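Local structure of dihydropteroate synthase (Xanthomonas albilineans GPE PC73, 6DAY) at the interface of chains A and B and the interface of chains A and C. The protein condenses 4-aminobenzoate with 6-hydroxymethyl-7,8-dihydropterin diphosphate, giving diphosphate and 7,8-dihydropteroate, the immediate precursor of folate derivatives. Residues are numbered along the deposited sequence; one frame, centred on the assembly and turned at random. Chains: chain A/B/C, Dihydropteroate synthase.

Contact 1: the interface of chains A and B. Residues chain A 232-233, 235, 240, 243-244; chain B 270, 273-274.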
loop_
_atom_site.group_PDB
_atom_site.type_symbol
_atom_site.label_atom_id
_atom_site.label_comp_id
_atom_site.label_asym_id
_atom_site.label_seq_id
_atom_site.Cartn_x
_atom_site.Cartn_y
_atom_site.Cartn_z
ATOM N N LEU A 232 24.510 -13.386 -8.962
ATOM C CA LEU A 232 23.724 -13.516 -10.190
ATOM C C LEU A 232 22.787 -12.334 -10.383
ATOM O O LEU A 232 22.513 -11.933 -11.516
ATOM C CB LEU A 232 22.886 -14.795 -10.165
ATOM C CG LEU A 232 23.677 -16.121 -10.263
ATOM C CD1 LEU A 232 22.721 -17.293 -10.085
ATOM C CD2 LEU A 232 24.365 -16.152 -11.591
ATOM N N THR A 233 22.233 -11.806 -9.297
ATOM C CA THR A 233 21.180 -10.804 -9.391
ATOM C C THR A 233 21.618 -9.387 -9.040
ATOM O O THR A 233 20.791 -8.465 -9.132
ATOM C CB THR A 233 19.998 -11.199 -8.493
ATOM O OG1 THR A 233 20.491 -11.423 -7.152
ATOM C CG2 THR A 233 19.390 -12.532 -8.999
ATOM N N ARG A 235 22.360 -8.364 -5.970
ATOM C CA ARG A 235 21.748 -8.021 -4.682
ATOM C C ARG A 235 22.765 -8.269 -3.564
ATOM O O ARG A 235 23.078 -9.422 -3.237
ATOM C CB ARG A 235 20.469 -8.821 -4.466
ATOM C CG ARG A 235 19.457 -8.740 -5.625
ATOM C CD ARG A 235 18.835 -7.345 -5.767
ATOM N NE ARG A 235 17.873 -7.352 -6.871
ATOM C CZ ARG A 235 17.577 -6.305 -7.645
ATOM N NH1 ARG A 235 18.135 -5.118 -7.436
ATOM N NH2 ARG A 235 16.704 -6.445 -8.627
ATOM N N GLN A 240 18.008 -8.674 0.444
ATOM C CA GLN A 240 17.704 -8.272 -0.937
ATOM C C GLN A 240 17.697 -9.483 -1.854
ATOM O O GLN A 240 17.279 -9.375 -3.001
ATOM C CB GLN A 240 18.763 -7.276 -1.440
ATOM C CG GLN A 240 18.761 -5.954 -0.647
ATOM C CD GLN A 240 19.932 -5.055 -0.993
ATOM O OE1 GLN A 240 20.968 -5.525 -1.413
ATOM N NE2 GLN A 240 19.766 -3.737 -0.806
ATOM N N ALA A 243 13.874 -12.791 -3.453
ATOM C CA ALA A 243 13.242 -13.255 -4.695
ATOM C C ALA A 243 14.128 -14.240 -5.460
ATOM O O ALA A 243 13.647 -15.293 -5.928
ATOM C CB ALA A 243 12.852 -12.062 -5.598
ATOM N N GLY A 244 15.413 -13.909 -5.625
ATOM C CA GLY A 244 16.303 -14.843 -6.301
ATOM C C GLY A 244 16.425 -16.175 -5.564
ATOM O O GLY A 244 16.536 -17.217 -6.205
ATOM N N ASP B 270 14.564 -10.738 -10.996
ATOM C CA ASP B 270 15.515 -11.592 -10.265
ATOM C C ASP B 270 15.216 -13.070 -10.487
ATOM O O ASP B 270 16.143 -13.886 -10.663
ATOM C CB ASP B 270 15.512 -11.245 -8.777
ATOM C CG ASP B 270 16.295 -9.983 -8.479
ATOM O OD1 ASP B 270 16.426 -9.639 -7.291
ATOM O OD2 ASP B 270 16.782 -9.335 -9.430
ATOM N N THR B 273 16.419 -13.946 -13.828
ATOM C CA THR B 273 17.872 -13.952 -13.941
ATOM C C THR B 273 18.452 -15.275 -13.423
ATOM O O THR B 273 19.384 -15.831 -14.023
ATOM C CB THR B 273 18.474 -12.759 -13.180
ATOM O OG1 THR B 273 17.965 -11.526 -13.707
ATOM C CG2 THR B 273 19.986 -12.732 -13.305
ATOM N N VAL B 274 17.903 -15.802 -12.331
ATOM C CA VAL B 274 18.409 -17.082 -11.798
ATOM C C VAL B 274 18.099 -18.218 -12.761
ATOM O O VAL B 274 18.949 -19.065 -13.052
ATOM C CB VAL B 274 17.802 -17.374 -10.415
ATOM C CG1 VAL B 274 18.281 -18.767 -9.914
ATOM C CG2 VAL B 274 18.182 -16.298 -9.433
HETATM O O HOH W 1 16.322 -11.137 -5.047
#
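A:Arg235 reaches B:Asp270 by folding its chain at chi2 (-68°), which turns the flank of the guanidinium, NE and one terminal nitrogen, towards chain B. B:Asp270 answers with CG beside its backbone N and anti to the carbonyl carbon (chi1 -78°), sending its carboxylate off helix 265-279 towards the arginine from the opposite direction. The result is a side-on salt bridge with two hydrogen bonds, one to each carboxylate oxygen. The shorter, straighter bond runs from A:Arg235 NE to B:Asp270 OD1 at 2.7 Å; it lies in the guanidinium plane and uses the syn lone pair of OD1. The second, from A:Arg235 NH2 to B:Asp270 OD2 at 3.0 Å, is more bent, as the 44° twist between the guanidinium and carboxylate planes would suggest. A long, flexible arginine suits this place because it can span from a loop to the partner helix, while the short aspartate holds its charge close to its own helix.

Water 1 also bonds the acid, lying 2.7 Å from B:Asp270 OD1, and joins the A:Gln240 carbonyl O and the backbone N of A:Gly244, in the first turn of helix 242-254. The carboxylate is thus tied to chain A both directly and through solvent, and the neighbouring arginine probably helps to keep it ionised.

Beside this polar knot the packing is apolar. A:Thr233 brings CB to 3.9 Å from B:Asp270 CG, and its methyl CG2 lies 4.0 Å from B:Val274 CG2. That same valine methyl, B:Val274 CG2, rests 3.9 Å from A:Gly244 CA, where a glycine allows the branched side chain to approach the helix backbone. The backbone carbonyl O of A:Leu232 touches the methyl CG2 of B:Thr273. Repeated by its two-fold twin, this patch ties the terminal helix of each subunit to its neighbour and probably helps to hold a dimer together.

Contact 2: the interface of chains A and C. Residues chain A 237, 239-240; chain C 38, 40-41, 43.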
loop_
_atom_site.group_PDB
_atom_site.type_symbol
_atom_site.label_atom_id
_atom_site.label_comp_id
_atom_site.label_asym_id
_atom_site.label_seq_id
_atom_site.Cartn_x
_atom_site.Cartn_y
_atom_site.Cartn_z
ATOM N N LEU A 237 22.837 -7.365 -0.167
ATOM C CA LEU A 237 22.518 -7.707 1.210
ATOM C C LEU A 237 21.637 -8.947 1.264
ATOM O O LEU A 237 20.836 -9.176 0.351
ATOM C CB LEU A 237 21.811 -6.534 1.901
ATOM C CG LEU A 237 22.655 -5.259 1.925
ATOM C CD1 LEU A 237 21.813 -4.070 2.399
ATOM C CD2 LEU A 237 23.896 -5.424 2.792
ATOM N N GLU A 239 18.821 -9.795 2.786
ATOM C CA GLU A 239 17.383 -9.682 2.592
ATOM C C GLU A 239 17.033 -9.165 1.210
ATOM O O GLU A 239 15.850 -9.204 0.857
ATOM C CB GLU A 239 16.725 -8.771 3.635
ATOM C CG GLU A 239 16.388 -9.524 4.916
ATOM C CD GLU A 239 15.858 -8.604 6.042
ATOM O OE1 GLU A 239 15.723 -7.372 5.843
ATOM O OE2 GLU A 239 15.576 -9.123 7.141
ATOM N N GLN A 240 18.008 -8.674 0.444
ATOM C CA GLN A 240 17.704 -8.272 -0.937
ATOM C C GLN A 240 17.697 -9.483 -1.854
ATOM O O GLN A 240 17.279 -9.375 -3.001
ATOM C CB GLN A 240 18.763 -7.276 -1.440
ATOM C CG GLN A 240 18.761 -5.954 -0.647
ATOM C CD GLN A 240 19.932 -5.055 -0.993
ATOM O OE1 GLN A 240 20.968 -5.525 -1.413
ATOM N NE2 GLN A 240 19.766 -3.737 -0.806
ATOM N N THR C 38 13.260 -7.775 -2.911
ATOM C CA THR C 38 14.565 -7.265 -3.309
ATOM C C THR C 38 15.040 -6.172 -2.371
ATOM O O THR C 38 16.083 -5.570 -2.634
ATOM C CB THR C 38 14.569 -6.778 -4.778
ATOM O OG1 THR C 38 13.724 -5.628 -4.898
ATOM C CG2 THR C 38 14.141 -7.882 -5.724
ATOM N N THR C 40 15.747 -4.815 1.858
ATOM C CA THR C 40 15.761 -5.143 3.277
ATOM C C THR C 40 14.706 -4.333 4.028
ATOM O O THR C 40 14.248 -3.270 3.581
ATOM C CB THR C 40 17.125 -4.870 3.930
ATOM O OG1 THR C 40 17.292 -3.453 4.109
ATOM C CG2 THR C 40 18.256 -5.370 3.071
ATOM N N THR C 41 14.333 -4.858 5.192
ATOM C CA THR C 41 13.386 -4.157 6.056
ATOM C C THR C 41 13.936 -2.807 6.495
ATOM O O THR C 41 13.211 -1.792 6.458
ATOM C CB THR C 41 13.037 -5.025 7.276
ATOM O OG1 THR C 41 12.406 -6.233 6.833
ATOM C CG2 THR C 41 12.042 -4.294 8.208
ATOM N N GLU C 43 16.215 -0.922 4.973
ATOM C CA GLU C 43 16.317 0.065 3.902
ATOM C C GLU C 43 14.948 0.609 3.519
ATOM O O GLU C 43 14.839 1.796 3.178
ATOM C CB GLU C 43 17.065 -0.498 2.691
ATOM C CG GLU C 43 16.217 -0.998 1.539
ATOM C CD GLU C 43 17.051 -1.634 0.440
ATOM O OE1 GLU C 43 17.630 -0.903 -0.388
ATOM O OE2 GLU C 43 17.123 -2.879 0.406
HETATM O O HOH W 2 13.776 -8.139 8.568
#
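C:Thr40 meets A:Leu237, A:Glu239 and A:Gln240, and buries more area than any other residue of the patch. Its OG1 sits between the backbone N and the carbonyl carbon (chi1 75°), turned inward, while the methyl CG2 faces chain A. The methyl CG2 of C:Thr40 lies 3.8 Å from A:Leu237 CD1 and 3.8 Å from A:Glu239 CB, and also touches the aliphatic stem of A:Gln240. The hydroxyl is occupied at home: C:Thr40 OG1 accepts from C:Glu43 N at 2.9 Å, and C:Glu43 OE2 accepts from C:Thr40 N at 2.8 Å. These reciprocal bonds form a helix-capping box, for which threonine is apt, having one branch to cap and another to pack.

A:Glu239 stretches its extended chain past this methyl to the start of helix 41-54. There C:Thr41 N donates to A:Glu239 OE1 at 2.9 Å, approaching nearly in line with the C-O bond. The other oxygen, OE2, reaches the hydroxyl of C:Thr41 through water 2. A carboxylate fits a helix N-terminus well, since the helix dipole would probably stabilise its negative charge.

A:Gln240 uses both ends of its amide. Its OE1 accepts from A:Leu237 N at 2.9 Å, which helps to set the amide's orientation, although the donor sits above the carbonyl plane. A:Gln240 NE2 donates to C:Glu43 OE2 at 3.0 Å. This bond is straight and in the amide plane, but meets the acid on its syn side 27° out of the carboxylate plane. C:Glu43 OE2 therefore takes bonds from both subunits. A:Gln240 CG also lies against C:Thr38 O, at 3.4 Å.

The pairing may be a crystal contact. In the TIM barrel of chain A the site occupies the 3-10 helix 238-241 and the loop before it; on chain C it covers the last residues of the loop leading from barrel strand 21-27 into helix 41-54, and the first turn of that helix.

The C-alpha centres of contact 1 and contact 2 lie about 12 Å apart, and A:Gln240 belongs to both: its backbone serves one contact and its side chain the other, so the short 3-10 helix 238-241 stands where three subunits converge. Both contacts draw on the stretch of chain A between helix 227-233 and helix 242-254. Contact 1 belongs to a two-fold interface, whereas contact 2 belongs to one that is not exactly two-fold. Together they may couple the probable dimer to further copies in the deposited four-chain assembly, if that larger assembly is biological.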